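Sensory transduction histidine kinase, putative (Borrelia burgdorferi, PDB 5BWJ) is a hybrid histidine kinase that probably phosphorylates itself on histidine, captured here as its periplasmic Venus flytrap domain, thought to sense small molecules associated with tick feeding. Local coordinates at residues B[13-16]-B[21-24]; B[17-22]-B[83-88]. All coordinates share one frame; numbering follows the deposited sequence.

Both contacts involve the connection that leaves strand 6-13 and becomes the short strand 21-22 of the Venus flytrap sensor domain, and their centres lie about 10 Å apart. Along the chain, 13-16 runs straight into 17-22, which overlaps 21-24 at Tyr21 and Lys22; 83-88, on the long strand 79-94, follows some sixty residues later. Interaction 1 closes the connection on itself, whereas interaction 2 packs its middle against a distant strand. A probable hydrogen bond between Val13 O and Tyr20 OH (2.8 Å) and packing of Phe16 CZ on Ala86 CB (4.0 Å) join the two. Both reach the second subunit, so this connection contributes to the domain core and to the contact with the second subunit.

Interaction 1: B[13-16]-B[21-24]; sequences VDQF and YKNN
Gln15 and Tyr21 approach to 4.9 Å between CA atoms, where the loop after strand 6-13 of the Venus flytrap domain doubles back beside strand 21-22. Tyr21 pairs through its backbone with Glu29 of the neighbouring strand 28-29, a residue seen to bind magnesium, although that site holds no magnesium in this chain. The amide of the next residue, Lys22, is met instead by a side chain: Lys22 N donates to Gln15 OE1 over 2.9 Å, almost perfectly straight at 179°. The glutamine gets there by placing CG anti to its carbonyl carbon (chi1 -58°) and continuing extended through CD, while Thr161 and Ile165 of helix 161-169 pack on it. Its amide also lies across the aliphatic part of Lys22, the two chains crossing at about a right angle with Gln15 CD 3.8 Å from Lys22 CG. The lysine then continues past it, and NZ finds its hydrogen-bond partner in Gln141. On the tyrosine side, Tyr21 CB packs 3.6 Å from Gln15 OE1, and the ring meets Tyr164 edge-to-face. The glutamine carbonyl is approached from above its plane, with Lys22 N 47° out of it.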
ATOM      1  N   VAL B  13       2.322 -15.971  -5.356  1.00 36.07           N
ATOM      2  CA  VAL B  13       3.056 -16.492  -4.209  1.00 35.49           C
ATOM      3  C   VAL B  13       2.648 -15.792  -2.916  1.00 34.31           C
ATOM      4  O   VAL B  13       2.609 -14.562  -2.851  1.00 34.56           O
ATOM      5  CB  VAL B  13       4.580 -16.342  -4.405  1.00 37.55           C
ATOM      6  CG1 VAL B  13       5.338 -17.009  -3.262  1.00 39.86           C
ATOM      7  CG2 VAL B  13       5.005 -16.939  -5.737  1.00 38.67           C
ATOM      8  N   ASP B  14       2.347 -16.590  -1.894  1.00 34.59           N
ATOM      9  CA  ASP B  14       2.047 -16.079  -0.560  1.00 35.92           C
ATOM     10  C   ASP B  14       0.850 -15.120  -0.614  1.00 33.39           C
ATOM     11  O   ASP B  14      -0.193 -15.466  -1.175  1.00 31.30           O
ATOM     12  CB  ASP B  14       3.295 -15.405   0.028  1.00 38.34           C
ATOM     13  CG  ASP B  14       3.192 -15.170   1.527  1.00 41.79           C
ATOM     14  OD1 ASP B  14       2.348 -15.812   2.186  1.00 40.12           O
ATOM     15  OD2 ASP B  14       3.964 -14.337   2.049  1.00 45.61           O
ATOM     16  N   GLN B  15       0.992 -13.929  -0.036  1.00 34.60           N
ATOM     17  CA  GLN B  15      -0.062 -12.921  -0.070  1.00 32.65           C
ATOM     18  C   GLN B  15       0.548 -11.548  -0.316  1.00 30.95           C
ATOM     19  O   GLN B  15       1.702 -11.297   0.037  1.00 30.62           O
ATOM     20  CB  GLN B  15      -0.861 -12.925   1.233  1.00 33.08           C
ATOM     21  CG  GLN B  15      -1.498 -14.268   1.564  1.00 34.79           C
ATOM     22  CD  GLN B  15      -2.388 -14.199   2.787  1.00 33.17           C
ATOM     23  OE1 GLN B  15      -3.363 -13.444   2.820  1.00 31.81           O
ATOM     24  NE2 GLN B  15      -2.053 -14.980   3.807  1.00 33.36           N
ATOM     25  N   PHE B  16      -0.239 -10.666  -0.921  1.00 30.38           N
ATOM     26  CA  PHE B  16       0.253  -9.375  -1.388  1.00 29.36           C
ATOM     27  C   PHE B  16      -0.897  -8.375  -1.427  1.00 27.94           C
ATOM     28  O   PHE B  16      -1.484  -8.132  -2.479  1.00 28.88           O
ATOM     29  CB  PHE B  16       0.894  -9.537  -2.775  1.00 32.98           C
ATOM     30  CG  PHE B  16       1.578  -8.300  -3.300  1.00 37.43           C
ATOM     31  CD1 PHE B  16       2.107  -8.295  -4.580  1.00 38.77           C
ATOM     32  CD2 PHE B  16       1.707  -7.156  -2.526  1.00 40.20           C
ATOM     33  CE1 PHE B  16       2.738  -7.173  -5.082  1.00 39.65           C
ATOM     34  CE2 PHE B  16       2.340  -6.033  -3.025  1.00 41.09           C
ATOM     35  CZ  PHE B  16       2.855  -6.042  -4.305  1.00 40.24           C
ATOM     36  N   TYR B  21      -5.031 -11.664  -1.474  1.00 31.87           N
ATOM     37  CA  TYR B  21      -4.898 -12.019  -0.067  1.00 32.38           C
ATOM     38  C   TYR B  21      -6.083 -12.860   0.388  1.00 33.42           C
ATOM     39  O   TYR B  21      -7.150 -12.820  -0.223  1.00 35.95           O
ATOM     40  CB  TYR B  21      -4.781 -10.760   0.795  1.00 31.98           C
ATOM     41  CG  TYR B  21      -5.931  -9.791   0.631  1.00 33.26           C
ATOM     42  CD1 TYR B  21      -5.942  -8.863  -0.404  1.00 33.37           C
ATOM     43  CD2 TYR B  21      -7.003  -9.800   1.513  1.00 35.00           C
ATOM     44  CE1 TYR B  21      -6.988  -7.974  -0.555  1.00 33.37           C
ATOM     45  CE2 TYR B  21      -8.054  -8.913   1.369  1.00 35.61           C
ATOM     46  CZ  TYR B  21      -8.042  -8.002   0.333  1.00 34.87           C
ATOM     47  OH  TYR B  21      -9.087  -7.119   0.187  1.00 34.91           O
ATOM     48  N   LYS B  22      -5.890 -13.618   1.464  1.00 33.32           N
ATOM     49  CA  LYS B  22      -6.925 -14.517   1.964  1.00 35.55           C
ATOM     50  C   LYS B  22      -7.986 -13.780   2.771  1.00 38.77           C
ATOM     51  O   LYS B  22      -7.667 -12.898   3.571  1.00 37.90           O
ATOM     52  CB  LYS B  22      -6.310 -15.614   2.837  1.00 38.85           C
ATOM     53  CG  LYS B  22      -5.325 -16.521   2.125  1.00 44.20           C
ATOM     54  CD  LYS B  22      -4.842 -17.623   3.061  1.00 51.11           C
ATOM     55  CE  LYS B  22      -3.711 -18.430   2.450  1.00 55.24           C
ATOM     56  NZ  LYS B  22      -3.201 -19.468   3.389  1.00 58.95           N
ATOM     57  N   ASN B  23      -9.244 -14.156   2.556  1.00 42.19           N
ATOM     58  CA  ASN B  23     -10.354 -13.666   3.368  1.00 43.56           C
ATOM     59  C   ASN B  23     -10.789 -14.728   4.381  1.00 47.27           C
ATOM     60  O   ASN B  23     -10.136 -15.762   4.519  1.00 46.56           O
ATOM     61  CB  ASN B  23     -11.531 -13.253   2.476  1.00 42.97           C
ATOM     62  CG  ASN B  23     -12.030 -14.385   1.591  1.00 42.98           C
ATOM     63  OD1 ASN B  23     -11.761 -15.562   1.840  1.00 43.38           O
ATOM     64  ND2 ASN B  23     -12.773 -14.028   0.549  1.00 43.71           N
ATOM     65  N   ASN B  24     -11.888 -14.473   5.084  1.00 51.22           N
ATOM     66  CA  ASN B  24     -12.373 -15.390   6.113  1.00 55.53           C
ATOM     67  C   ASN B  24     -12.936 -16.691   5.547  1.00 56.69           C
ATOM     68  O   ASN B  24     -13.058 -17.684   6.262  1.00 60.55           O
ATOM     69  CB  ASN B  24     -13.449 -14.711   6.964  1.00 59.94           C
ATOM     70  CG  ASN B  24     -12.894 -13.601   7.835  1.00 65.07           C
ATOM     71  OD1 ASN B  24     -11.683 -13.493   8.032  1.00 65.99           O
ATOM     72  ND2 ASN B  24     -13.783 -12.775   8.375  1.00 68.86           N
TER

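Interaction 2: B[17-22]-B[83-88]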
ATOM      1  N   PHE B  17      -1.222  -7.802  -0.273  1.00 27.43           N
ATOM      2  CA  PHE B  17      -2.328  -6.856  -0.175  1.00 28.95           C
ATOM      3  C   PHE B  17      -2.015  -5.598  -0.980  1.00 30.22           C
ATOM      4  O   PHE B  17      -0.903  -5.081  -0.898  1.00 31.18           O
ATOM      5  CB  PHE B  17      -2.596  -6.490   1.289  1.00 30.13           C
ATOM      6  CG  PHE B  17      -3.818  -5.631   1.489  1.00 30.97           C
ATOM      7  CD1 PHE B  17      -5.027  -6.204   1.851  1.00 32.75           C
ATOM      8  CD2 PHE B  17      -3.760  -4.256   1.316  1.00 31.84           C
ATOM      9  CE1 PHE B  17      -6.154  -5.423   2.036  1.00 33.65           C
ATOM     10  CE2 PHE B  17      -4.884  -3.470   1.498  1.00 32.10           C
ATOM     11  CZ  PHE B  17      -6.083  -4.055   1.861  1.00 33.27           C
ATOM     12  N   PRO B  18      -2.989  -5.088  -1.755  1.00 31.25           N
ATOM     13  CA  PRO B  18      -4.360  -5.550  -2.006  1.00 31.13           C
ATOM     14  C   PRO B  18      -4.506  -6.358  -3.298  1.00 30.22           C
ATOM     15  O   PRO B  18      -5.628  -6.579  -3.756  1.00 30.39           O
ATOM     16  CB  PRO B  18      -5.133  -4.240  -2.113  1.00 30.35           C
ATOM     17  CG  PRO B  18      -4.159  -3.330  -2.802  1.00 30.90           C
ATOM     18  CD  PRO B  18      -2.777  -3.743  -2.324  1.00 32.22           C
ATOM     19  N   PHE B  19      -3.391  -6.780  -3.882  1.00 29.88           N
ATOM     20  CA  PHE B  19      -3.424  -7.497  -5.155  1.00 30.05           C
ATOM     21  C   PHE B  19      -4.039  -8.886  -5.008  1.00 27.56           C
ATOM     22  O   PHE B  19      -4.859  -9.296  -5.827  1.00 27.66           O
ATOM     23  CB  PHE B  19      -2.016  -7.593  -5.742  1.00 31.14           C
ATOM     24  CG  PHE B  19      -1.460  -6.265  -6.167  1.00 32.55           C
ATOM     25  CD1 PHE B  19      -1.652  -5.801  -7.458  1.00 33.39           C
ATOM     26  CD2 PHE B  19      -0.766  -5.470  -5.270  1.00 33.00           C
ATOM     27  CE1 PHE B  19      -1.151  -4.576  -7.849  1.00 34.46           C
ATOM     28  CE2 PHE B  19      -0.264  -4.243  -5.654  1.00 35.07           C
ATOM     29  CZ  PHE B  19      -0.457  -3.795  -6.946  1.00 35.70           C
ATOM     30  N   TYR B  20      -3.644  -9.608  -3.966  1.00 26.32           N
ATOM     31  CA  TYR B  20      -4.292 -10.868  -3.635  1.00 28.17           C
ATOM     32  C   TYR B  20      -3.995 -11.241  -2.191  1.00 30.44           C
ATOM     33  O   TYR B  20      -2.857 -11.137  -1.733  1.00 32.15           O
ATOM     34  CB  TYR B  20      -3.849 -11.987  -4.587  1.00 29.79           C
ATOM     35  CG  TYR B  20      -2.356 -12.199  -4.652  1.00 32.69           C
ATOM     36  CD1 TYR B  20      -1.723 -13.085  -3.791  1.00 33.95           C
ATOM     37  CD2 TYR B  20      -1.578 -11.520  -5.582  1.00 33.34           C
ATOM     38  CE1 TYR B  20      -0.358 -13.282  -3.848  1.00 35.11           C
ATOM     39  CE2 TYR B  20      -0.213 -11.710  -5.646  1.00 34.39           C
ATOM     40  CZ  TYR B  20       0.392 -12.591  -4.777  1.00 34.55           C
ATOM     41  OH  TYR B  20       1.750 -12.784  -4.842  1.00 34.95           O
ATOM     42  N   TYR B  21      -5.031 -11.664  -1.474  1.00 31.87           N
ATOM     43  CA  TYR B  21      -4.898 -12.019  -0.067  1.00 32.38           C
ATOM     44  C   TYR B  21      -6.083 -12.860   0.388  1.00 33.42           C
ATOM     45  O   TYR B  21      -7.150 -12.820  -0.223  1.00 35.95           O
ATOM     46  CB  TYR B  21      -4.781 -10.760   0.795  1.00 31.98           C
ATOM     47  CG  TYR B  21      -5.931  -9.791   0.631  1.00 33.26           C
ATOM     48  CD1 TYR B  21      -5.942  -8.863  -0.404  1.00 33.37           C
ATOM     49  CD2 TYR B  21      -7.003  -9.800   1.513  1.00 35.00           C
ATOM     50  CE1 TYR B  21      -6.988  -7.974  -0.555  1.00 33.37           C
ATOM     51  CE2 TYR B  21      -8.054  -8.913   1.369  1.00 35.61           C
ATOM     52  CZ  TYR B  21      -8.042  -8.002   0.333  1.00 34.87           C
ATOM     53  OH  TYR B  21      -9.087  -7.119   0.187  1.00 34.91           O
ATOM     54  N   LYS B  22      -5.890 -13.618   1.464  1.00 33.32           N
ATOM     55  CA  LYS B  22      -6.925 -14.517   1.964  1.00 35.55           C
ATOM     56  C   LYS B  22      -7.986 -13.780   2.771  1.00 38.77           C
ATOM     57  O   LYS B  22      -7.667 -12.898   3.571  1.00 37.90           O
ATOM     58  CB  LYS B  22      -6.310 -15.614   2.837  1.00 38.85           C
ATOM     59  CG  LYS B  22      -5.325 -16.521   2.125  1.00 44.20           C
ATOM     60  CD  LYS B  22      -4.842 -17.623   3.061  1.00 51.11           C
ATOM     61  CE  LYS B  22      -3.711 -18.430   2.450  1.00 55.24           C
ATOM     62  NZ  LYS B  22      -3.201 -19.468   3.389  1.00 58.95           N
ATOM     63  N   SER B  83       9.329  -6.210 -14.793  1.00 62.76           N
ATOM     64  CA  SER B  83       8.660  -4.946 -14.502  1.00 64.48           C
ATOM     65  C   SER B  83       8.195  -4.843 -13.053  1.00 59.49           C
ATOM     66  O   SER B  83       7.916  -5.849 -12.400  1.00 56.15           O
ATOM     67  CB  SER B  83       7.464  -4.760 -15.436  1.00 70.12           C
ATOM     68  OG  SER B  83       6.785  -3.548 -15.159  1.00 75.36           O
ATOM     69  N   GLU B  84       8.114  -3.609 -12.564  1.00 58.91           N
ATOM     70  CA  GLU B  84       7.661  -3.329 -11.209  1.00 59.13           C
ATOM     71  C   GLU B  84       6.136  -3.319 -11.147  1.00 55.05           C
ATOM     72  O   GLU B  84       5.478  -2.685 -11.973  1.00 54.44           O
ATOM     73  CB  GLU B  84       8.227  -1.990 -10.732  1.00 64.78           C
ATOM     74  CG  GLU B  84       7.792  -1.570  -9.338  1.00 70.43           C
ATOM     75  CD  GLU B  84       8.437  -0.266  -8.903  1.00 76.94           C
ATOM     76  OE1 GLU B  84       9.667  -0.124  -9.071  1.00 81.77           O
ATOM     77  OE2 GLU B  84       7.713   0.622  -8.403  1.00 76.66           O
ATOM     78  N   LEU B  85       5.582  -4.021 -10.165  1.00 52.29           N
ATOM     79  CA  LEU B  85       4.135  -4.118 -10.010  1.00 52.35           C
ATOM     80  C   LEU B  85       3.625  -3.122  -8.973  1.00 52.80           C
ATOM     81  O   LEU B  85       2.596  -2.477  -9.172  1.00 55.28           O
ATOM     82  CB  LEU B  85       3.741  -5.542  -9.618  1.00 53.45           C
ATOM     83  CG  LEU B  85       2.250  -5.808  -9.399  1.00 54.08           C
ATOM     84  CD1 LEU B  85       1.421  -5.371 -10.600  1.00 54.83           C
ATOM     85  CD2 LEU B  85       2.029  -7.283  -9.111  1.00 53.21           C
ATOM     86  N   ALA B  86       4.350  -3.005  -7.868  1.00 53.06           N
ATOM     87  CA  ALA B  86       4.000  -2.056  -6.820  1.00 52.68           C
ATOM     88  C   ALA B  86       5.164  -1.896  -5.851  1.00 50.93           C
ATOM     89  O   ALA B  86       6.165  -2.608  -5.946  1.00 56.74           O
ATOM     90  CB  ALA B  86       2.754  -2.509  -6.079  1.00 53.23           C
ATOM     91  N   ARG B  87       5.017  -0.956  -4.923  1.00 41.00           N
ATOM     92  CA  ARG B  87       6.046  -0.678  -3.930  1.00 39.59           C
ATOM     93  C   ARG B  87       5.540  -0.972  -2.525  1.00 37.84           C
ATOM     94  O   ARG B  87       4.343  -0.879  -2.254  1.00 38.43           O
ATOM     95  CB  ARG B  87       6.497   0.782  -4.020  1.00 45.46           C
ATOM     96  CG  ARG B  87       7.537   1.057  -5.091  1.00 54.25           C
ATOM     97  CD  ARG B  87       7.895   2.535  -5.126  1.00 64.84           C
ATOM     98  NE  ARG B  87       9.209   2.778  -5.719  1.00 75.88           N
ATOM     99  CZ  ARG B  87       9.430   3.001  -7.012  1.00 84.23           C
ATOM    100  NH1 ARG B  87      10.668   3.214  -7.440  1.00 88.75           N
ATOM    101  NH2 ARG B  87       8.428   3.010  -7.883  1.00 85.51           N
ATOM    102  N   SER B  88       6.466  -1.322  -1.638  1.00 37.56           N
ATOM    103  CA  SER B  88       6.155  -1.540  -0.232  1.00 38.39           C
ATOM    104  C   SER B  88       7.215  -0.885   0.646  1.00 41.34           C
ATOM    105  O   SER B  88       8.247  -0.425   0.155  1.00 43.58           O
ATOM    106  CB  SER B  88       6.067  -3.037   0.078  1.00 40.65           C
ATOM    107  OG  SER B  88       5.052  -3.661  -0.689  1.00 42.75           O
TER
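An apolar pocket in the Venus flytrap domain receives the ring of Phe19, with Leu85 and Ala86 of strand 79-94 forming one of its walls. Those two residues share a classic beta bulge opposite Asn187 of strand 184-192. The bulge turns both CB atoms toward the 17-22 segment, so two successive residues serve the same aromatic ring. A chi1 of -67° sets Phe19 CG beside the backbone N and swings the ring out from the loop toward the strand.

Leu85 lies over one face, with CD2 4.3 Å above the ring plane and displaced toward the rim; its other methyl, CD1, comes within 3.8 Å of Phe19 CE1. Leucine and phenylalanine run antiparallel alongside one another. Ala86 approaches obliquely at another part of the ring, its CB 3.5 Å from Phe19 CE2 and 3.6 Å from Phe19 CZ.

Other walls come from the Phe16 ring, inclined at about 40° to that of Phe19, from Leu31, and from Ile32 and Ile35 of helix 32-42. Ile89 of the second subunit also packs on Phe19, linking this small core to the contact with that subunit. Between the two segments the closest contacts are carbon to carbon, with Leu85 O near the ring at 4.0 Å from Phe19 CZ; the side-chain packing is apolar, which implies that burial and shape, rather than directional bonds, hold the loop to the strand.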